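Local coordinates for protein citryl-CoA lyase (Hydrogenobacter thermophilus, PDB 6HXP) that probably cleaves citryl-CoA into acetyl-CoA and oxaloacetate, as a coenzyme A-binding lyase of the citrate synthase family, at residues E126-E129 with P133-G136; Y223-L226 with F232-R235. One frame throughout, in Å; residues are numbered along the deposited sequence.

Contact 1. Residues E126-E129 with P133-G136; sequences EYLE and PIPG. With COA (coenzyme A), chain B.
Y127, in the last turn of helix 120-129, faces I134 in the extended loop that follows, with 6.7 Å between Y127 CA and I134 CA. The two side chains meet near their roots: Y127 CB rests on I134 CG1 at 3.6 Å, and the phenol leans obliquely past that methylene. A chi1 of -92°, away from a staggered value, carries the ring along the loop, where Y127 CE2 lies 3.9 Å from P133 O, with this oxygen at the ring edge and near its plane. F109 of helix 101-116 packs edge-to-face with the tyrosine and also touches I134 and P135. An alanine in place of Y127 would keep the CB contact but remove the ring, which would probably leave a gap beside I134 CG1, P133 O and the ring of P135, and F109 without its edge-to-face partner. At the next residue, L128 CD2 reaches I134 CD1 at 4.2 Å, and both methyls border the C2A corner of the adenine.

The loop reads coenzyme A with its backbone, much as the adenine-recognition loop does in citrate synthases. I134 N donates to N1A of coenzyme A over 3.0 Å in a nearly straight bond (169°), while N6A of coenzyme A donates a hydrogen bond to I134 O over 2.9 Å. This pair matches the donor and acceptor pattern of adenine. Further along, G136 N holds O5P of coenzyme A at 3.1 Å, fixing an amide of the pantetheine arm. G136 has a positive phi of 90°, a conformation in which a side chain would press against P135 O. K180, Y137 and R140 add further hydrogen bonds to the cofactor, and I176 of helix 164-180 packs against I134.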
ATOM      1  N   GLU A 126      21.590  19.235  27.324  1.00 54.85           N
ATOM      2  CA  GLU A 126      20.154  19.519  27.201  1.00 55.62           C
ATOM      3  C   GLU A 126      19.346  18.256  26.833  1.00 58.01           C
ATOM      4  O   GLU A 126      18.307  18.022  27.439  1.00 58.12           O
ATOM      5  CB  GLU A 126      19.930  20.649  26.180  1.00 57.21           C
ATOM      6  CG  GLU A 126      18.486  21.091  25.975  1.00 72.25           C
ATOM      7  CD  GLU A 126      18.287  21.906  24.709  1.00100.49           C
ATOM      8  OE1 GLU A 126      17.993  23.119  24.819  1.00 98.20           O
ATOM      9  OE2 GLU A 126      18.444  21.335  23.606  1.00 96.86           O
ATOM     10  N   TYR A 127      19.827  17.426  25.876  1.00 52.84           N
ATOM     11  CA  TYR A 127      19.107  16.200  25.503  1.00 51.62           C
ATOM     12  C   TYR A 127      19.131  15.156  26.587  1.00 55.72           C
ATOM     13  O   TYR A 127      18.103  14.536  26.849  1.00 55.75           O
ATOM     14  CB  TYR A 127      19.680  15.559  24.229  1.00 51.26           C
ATOM     15  CG  TYR A 127      18.990  16.020  22.972  1.00 51.92           C
ATOM     16  CD1 TYR A 127      19.281  17.254  22.412  1.00 54.73           C
ATOM     17  CD2 TYR A 127      18.052  15.217  22.332  1.00 52.34           C
ATOM     18  CE1 TYR A 127      18.686  17.669  21.228  1.00 55.24           C
ATOM     19  CE2 TYR A 127      17.495  15.597  21.108  1.00 52.00           C
ATOM     20  CZ  TYR A 127      17.784  16.845  20.587  1.00 57.89           C
ATOM     21  OH  TYR A 127      17.201  17.307  19.439  1.00 60.66           O
ATOM     22  N   LEU A 128      20.308  14.898  27.170  1.00 53.64           N
ATOM     23  CA  LEU A 128      20.435  13.887  28.228  1.00 55.29           C
ATOM     24  C   LEU A 128      19.621  14.267  29.458  1.00 64.40           C
ATOM     25  O   LEU A 128      19.036  13.382  30.082  1.00 66.22           O
ATOM     26  CB  LEU A 128      21.908  13.666  28.624  1.00 54.91           C
ATOM     27  CG  LEU A 128      22.790  13.003  27.550  1.00 56.48           C
ATOM     28  CD1 LEU A 128      24.229  12.955  27.992  1.00 57.02           C
ATOM     29  CD2 LEU A 128      22.315  11.600  27.228  1.00 58.75           C
ATOM     30  N   GLU A 129      19.553  15.572  29.780  1.00 62.96           N
ATOM     31  CA  GLU A 129      18.790  16.072  30.934  1.00 65.51           C
ATOM     32  C   GLU A 129      17.288  15.819  30.805  1.00 70.28           C
ATOM     33  O   GLU A 129      16.655  15.442  31.790  1.00 72.97           O
ATOM     34  CB  GLU A 129      19.024  17.579  31.144  1.00 68.09           C
ATOM     35  CG  GLU A 129      20.284  17.888  31.930  1.00 83.54           C
ATOM     36  CD  GLU A 129      20.636  19.359  32.040  1.00 99.87           C
ATOM     37  OE1 GLU A 129      21.608  19.674  32.765  1.00 86.44           O
ATOM     38  OE2 GLU A 129      19.960  20.194  31.395  1.00 90.56           O
ATOM     39  N   PRO A 133      15.484  10.794  23.411  1.00 53.25           N
ATOM     40  CA  PRO A 133      16.521  10.076  22.653  1.00 49.27           C
ATOM     41  C   PRO A 133      17.224  10.969  21.631  1.00 45.73           C
ATOM     42  O   PRO A 133      16.581  11.777  20.986  1.00 45.31           O
ATOM     43  CB  PRO A 133      15.754   8.942  21.958  1.00 50.91           C
ATOM     44  CG  PRO A 133      14.413   8.900  22.600  1.00 59.17           C
ATOM     45  CD  PRO A 133      14.138  10.264  23.117  1.00 56.04           C
ATOM     46  N   ILE A 134      18.541  10.872  21.528  1.00 37.68           N
ATOM     47  CA  ILE A 134      19.296  11.639  20.543  1.00 34.33           C
ATOM     48  C   ILE A 134      19.242  10.828  19.252  1.00 35.30           C
ATOM     49  O   ILE A 134      19.747   9.702  19.219  1.00 33.56           O
ATOM     50  CB  ILE A 134      20.741  11.951  20.987  1.00 38.46           C
ATOM     51  CG1 ILE A 134      20.760  12.609  22.388  1.00 42.81           C
ATOM     52  CG2 ILE A 134      21.379  12.913  19.963  1.00 36.74           C
ATOM     53  CD1 ILE A 134      22.079  12.478  23.083  1.00 50.42           C
ATOM     54  N   PRO A 135      18.646  11.353  18.164  1.00 31.14           N
ATOM     55  CA  PRO A 135      18.495  10.525  16.962  1.00 29.65           C
ATOM     56  C   PRO A 135      19.778  10.246  16.227  1.00 30.48           C
ATOM     57  O   PRO A 135      20.608  11.147  16.063  1.00 31.18           O
ATOM     58  CB  PRO A 135      17.529  11.340  16.084  1.00 31.05           C
ATOM     59  CG  PRO A 135      17.736  12.728  16.525  1.00 35.55           C
ATOM     60  CD  PRO A 135      17.993  12.665  17.998  1.00 33.32           C
ATOM     61  N   GLY A 136      19.924   9.006  15.769  1.00 28.24           N
ATOM     62  CA  GLY A 136      21.105   8.571  15.034  1.00 27.43           C
ATOM     63  C   GLY A 136      22.220   8.010  15.897  1.00 28.70           C
ATOM     64  O   GLY A 136      23.294   7.724  15.358  1.00 28.13           O
TER
HETATM   65  N1A COA B 300      20.325   9.106  23.156  0.73121.98           N
HETATM   66  C2A COA B 300      20.375   9.211  24.490  0.73122.09           C
HETATM   67  N3A COA B 300      20.403   8.236  25.406  0.73122.41           N
HETATM   68  C4A COA B 300      20.367   7.028  24.827  0.73123.10           C
HETATM   69  C5A COA B 300      20.306   6.763  23.467  0.73122.76           C
HETATM   70  C6A COA B 300      20.292   7.873  22.601  0.73121.89           C
HETATM   71  N6A COA B 300      20.273   7.771  21.269  0.73121.23           N
HETATM   72  N7A COA B 300      20.302   5.397  23.235  0.73123.11           N
HETATM   73  C8A COA B 300      20.373   4.876  24.435  0.73123.70           C
HETATM   74  N9A COA B 300      20.424   5.802  25.445  0.73124.16           N
HETATM   75  C1B COA B 300      20.609   5.561  26.877  0.73125.09           C
HETATM   76  C2B COA B 300      20.090   4.207  27.394  0.73125.60           C
HETATM   77  O2B COA B 300      18.810   4.367  27.998  0.73125.44           O
HETATM   78  C3B COA B 300      21.164   3.863  28.422  0.73126.66           C
HETATM   79  O3B COA B 300      20.972   4.647  29.621  0.73127.99           O
HETATM   80  P3B COA B 300      21.423   4.235  31.128  0.73128.04           P
HETATM   81  O7A COA B 300      22.020   2.863  31.169  0.73128.02           O
HETATM   82  O8A COA B 300      22.404   5.320  31.586  0.73127.15           O
HETATM   83  O9A COA B 300      20.153   4.357  31.978  0.73128.20           O
HETATM   84  C4B COA B 300      22.432   4.385  27.758  0.73126.10           C
HETATM   85  O4B COA B 300      21.998   5.624  27.160  0.73125.40           O
HETATM   86  C5B COA B 300      23.043   3.514  26.687  0.73126.21           C
HETATM   87  O5B COA B 300      23.061   2.134  27.104  0.73126.37           O
HETATM   88  P1A COA B 300      23.089   0.925  26.019  0.73126.57           P
HETATM   89  O1A COA B 300      22.928  -0.382  26.695  0.73127.39           O
HETATM   90  O2A COA B 300      24.400   1.078  25.246  0.73126.44           O
HETATM   91  O3A COA B 300      21.903   1.181  24.986  0.73125.25           O
HETATM   92  P2A COA B 300      20.547   0.404  24.684  0.73124.61           P
HETATM   93  O4A COA B 300      20.809  -1.043  24.501  0.73125.00           O
HETATM   94  O5A COA B 300      19.600   0.717  25.844  0.73124.93           O
HETATM   95  O6A COA B 300      19.867   1.095  23.370  0.73123.02           O
HETATM   96  CBP COA B 300      18.899   1.078  21.137  0.73119.32           C
HETATM   97  CCP COA B 300      19.878   0.415  22.101  0.73121.15           C
HETATM   98  CDP COA B 300      19.336   0.735  19.704  0.73119.16           C
HETATM   99  CEP COA B 300      17.507   0.484  21.385  0.73119.21           C
HETATM  100  CAP COA B 300      18.822   2.618  21.309  0.73117.82           C
HETATM  101  OAP COA B 300      20.081   3.223  21.563  0.73117.39           O
HETATM  102  C9P COA B 300      18.114   3.332  20.161  0.73116.64           C
HETATM  103  O9P COA B 300      16.887   3.370  20.115  0.73116.92           O
HETATM  104  N8P COA B 300      18.894   3.932  19.258  0.73115.02           N
HETATM  105  C7P COA B 300      18.367   4.785  18.200  0.73113.39           C
HETATM  106  C6P COA B 300      17.925   6.135  18.732  0.73111.92           C
HETATM  107  C5P COA B 300      17.073   6.894  17.743  0.73110.82           C
HETATM  108  O5P COA B 300      17.501   7.186  16.628  0.73110.14           O
HETATM  109  N4P COA B 300      15.861   7.247  18.174  0.73110.50           N
HETATM  110  C3P COA B 300      15.111   8.383  17.654  0.73110.24           C
HETATM  111  C2P COA B 300      14.534   8.160  16.269  0.73110.22           C
HETATM  112  S1P COA B 300      13.508   6.666  16.342  0.73111.08           S

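Contact 2. Residues Y223-L226 with F232-R235; sequences YEEL and FSKR
E225 sends CG anti to its backbone N (chi1 -171°) and then bends at chi2 (68°), whereas K234 folds at both chi2 and chi4, so that carboxylate and ammonium approach from opposite directions. K234 NZ donates to the syn lone pair of E225 OE2 at 2.8 Å. A second, weak bond runs from K234 NZ to E225 OE1 at 3.0 Å, making the salt bridge two-pronged. Beside it, a water bridges the helix to the loop, 2.6 Å from E225 OE2 and 2.9 Å from S233 OG.

K234 is the centre of an inverse gamma turn. R235, the last residue of that turn, also reaches back with its side chain, R235 NH2 donating to F232 O at 2.8 Å, with the oxygen at the edge of the guanidinium. S79 of helix 69-79 holds the backbone N of K234. The ammonium also bonds I4 O and lies in a cation-pi contact with W5, both of the second subunit, tying the loop into the assembly.

R75 supplies E225 OE1 with another cation, and this buried carboxylate, set between lysine and arginine, would probably remain ionised.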
ATOM      1  N   TYR A 223      10.780 -11.145  -5.349  1.00 18.48           N
ATOM      2  CA  TYR A 223      11.010 -12.061  -6.472  1.00 19.75           C
ATOM      3  C   TYR A 223      11.335 -13.467  -5.923  1.00 21.57           C
ATOM      4  O   TYR A 223      10.862 -14.477  -6.443  1.00 21.87           O
ATOM      5  CB  TYR A 223      12.154 -11.529  -7.355  1.00 21.21           C
ATOM      6  CG  TYR A 223      12.590 -12.504  -8.421  1.00 22.53           C
ATOM      7  CD1 TYR A 223      11.879 -12.639  -9.612  1.00 25.49           C
ATOM      8  CD2 TYR A 223      13.679 -13.332  -8.220  1.00 25.59           C
ATOM      9  CE1 TYR A 223      12.287 -13.555 -10.591  1.00 27.07           C
ATOM     10  CE2 TYR A 223      14.011 -14.325  -9.136  1.00 27.42           C
ATOM     11  CZ  TYR A 223      13.336 -14.403 -10.333  1.00 31.64           C
ATOM     12  OH  TYR A 223      13.753 -15.386 -11.215  1.00 39.02           O
ATOM     13  N   GLU A 224      12.203 -13.552  -4.926  1.00 20.82           N
ATOM     14  CA  GLU A 224      12.557 -14.839  -4.345  1.00 21.66           C
ATOM     15  C   GLU A 224      11.318 -15.529  -3.764  1.00 22.51           C
ATOM     16  O   GLU A 224      11.085 -16.727  -4.004  1.00 24.11           O
ATOM     17  CB  GLU A 224      13.651 -14.652  -3.287  1.00 21.81           C
ATOM     18  CG  GLU A 224      14.179 -15.980  -2.778  1.00 23.51           C
ATOM     19  CD  GLU A 224      15.291 -15.826  -1.774  1.00 24.60           C
ATOM     20  OE1 GLU A 224      15.096 -15.130  -0.761  1.00 25.51           O
ATOM     21  OE2 GLU A 224      16.391 -16.385  -2.018  1.00 27.94           O
ATOM     22  N   GLU A 225      10.467 -14.774  -3.043  1.00 20.53           N
ATOM     23  CA  GLU A 225       9.272 -15.378  -2.473  1.00 21.32           C
ATOM     24  C   GLU A 225       8.348 -15.918  -3.606  1.00 23.89           C
ATOM     25  O   GLU A 225       7.801 -17.015  -3.494  1.00 25.58           O
ATOM     26  CB  GLU A 225       8.495 -14.352  -1.650  1.00 22.18           C
ATOM     27  CG  GLU A 225       7.350 -14.952  -0.847  1.00 21.52           C
ATOM     28  CD  GLU A 225       7.776 -15.858   0.293  1.00 26.83           C
ATOM     29  OE1 GLU A 225       8.857 -15.608   0.884  1.00 24.74           O
ATOM     30  OE2 GLU A 225       7.020 -16.810   0.622  1.00 27.63           O
ATOM     31  N   LEU A 226       8.156 -15.132  -4.662  1.00 21.60           N
ATOM     32  CA  LEU A 226       7.261 -15.528  -5.750  1.00 22.36           C
ATOM     33  C   LEU A 226       7.743 -16.705  -6.573  1.00 25.86           C
ATOM     34  O   LEU A 226       6.903 -17.402  -7.140  1.00 28.25           O
ATOM     35  CB  LEU A 226       7.017 -14.351  -6.687  1.00 21.68           C
ATOM     36  CG  LEU A 226       6.211 -13.182  -6.106  1.00 22.38           C
ATOM     37  CD1 LEU A 226       6.182 -11.998  -7.073  1.00 22.61           C
ATOM     38  CD2 LEU A 226       4.773 -13.637  -5.751  1.00 23.40           C
ATOM     39  N   PHE A 232       0.905 -18.817  -0.317  1.00 28.59           N
ATOM     40  CA  PHE A 232       0.316 -18.947   1.001  1.00 29.46           C
ATOM     41  C   PHE A 232       1.228 -19.651   1.998  1.00 33.88           C
ATOM     42  O   PHE A 232       0.781 -19.979   3.094  1.00 35.55           O
ATOM     43  CB  PHE A 232      -1.079 -19.617   0.938  1.00 32.11           C
ATOM     44  CG  PHE A 232      -2.087 -19.050   1.924  1.00 33.22           C
ATOM     45  CD1 PHE A 232      -2.532 -17.745   1.816  1.00 34.49           C
ATOM     46  CD2 PHE A 232      -2.587 -19.829   2.954  1.00 39.93           C
ATOM     47  CE1 PHE A 232      -3.482 -17.239   2.706  1.00 35.88           C
ATOM     48  CE2 PHE A 232      -3.575 -19.331   3.819  1.00 42.48           C
ATOM     49  CZ  PHE A 232      -3.981 -18.025   3.713  1.00 37.00           C
ATOM     50  N   SER A 233       2.539 -19.810   1.684  1.00 30.86           N
ATOM     51  CA  SER A 233       3.449 -20.445   2.616  1.00 31.37           C
ATOM     52  C   SER A 233       3.759 -19.565   3.826  1.00 33.79           C
ATOM     53  O   SER A 233       4.143 -20.107   4.867  1.00 35.61           O
ATOM     54  CB  SER A 233       4.727 -20.884   1.909  1.00 33.23           C
ATOM     55  OG  SER A 233       5.492 -19.786   1.496  1.00 39.33           O
ATOM     56  N   LYS A 234       3.587 -18.237   3.719  1.00 29.91           N
ATOM     57  CA  LYS A 234       3.876 -17.332   4.845  1.00 29.10           C
ATOM     58  C   LYS A 234       2.634 -17.144   5.704  1.00 31.06           C
ATOM     59  O   LYS A 234       1.818 -16.232   5.516  1.00 31.09           O
ATOM     60  CB  LYS A 234       4.406 -15.980   4.368  1.00 29.20           C
ATOM     61  CG  LYS A 234       5.738 -16.126   3.647  1.00 29.47           C
ATOM     62  CD  LYS A 234       6.839 -16.782   4.521  1.00 32.53           C
ATOM     63  CE  LYS A 234       8.234 -16.800   3.916  1.00 33.14           C
ATOM     64  NZ  LYS A 234       8.349 -17.842   2.872  1.00 32.33           N
ATOM     65  N   ARG A 235       2.471 -18.080   6.605  1.00 31.33           N
ATOM     66  CA  ARG A 235       1.351 -18.103   7.535  1.00 32.55           C
ATOM     67  C   ARG A 235       1.864 -18.710   8.813  1.00 37.46           C
ATOM     68  O   ARG A 235       2.806 -19.526   8.782  1.00 38.30           O
ATOM     69  CB  ARG A 235       0.173 -18.900   6.976  1.00 35.86           C
ATOM     70  CG  ARG A 235       0.447 -20.382   6.750  1.00 50.23           C
ATOM     71  CD  ARG A 235      -0.822 -21.078   6.277  1.00 66.14           C
ATOM     72  NE  ARG A 235      -0.625 -22.527   6.191  1.00 77.95           N
ATOM     73  CZ  ARG A 235      -0.167 -23.170   5.119  1.00 87.31           C
ATOM     74  NH1 ARG A 235      -0.006 -24.487   5.146  1.00 82.79           N
ATOM     75  NH2 ARG A 235       0.128 -22.502   4.011  1.00 52.44           N
TER
HETATM   76  O   HOH W   1       4.801 -17.741  -0.433  1.00 25.62           O

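From the N terminus, the chain reaches contact 1 first: helix 120-129 ends, three residues turn the chain back, and 133-136 closes a tight loop against the helix before helix 147-158 begins. Contact 2 opens much later, at the end of helix 206-228, where five intervening residues bring 232-235 back towards the helix ahead of helix 238-241. The two loops follow in series, neither nested nor crossed. The centres of contact 1 and contact 2 are about 40 Å apart, and the two lie on opposite sides of the middle of the chain. Contact 1 joins helices 101-116, 120-129 and 164-180 around the coenzyme A pocket; contact 2 joins helices 69-79 and 206-228 at subunit interfaces.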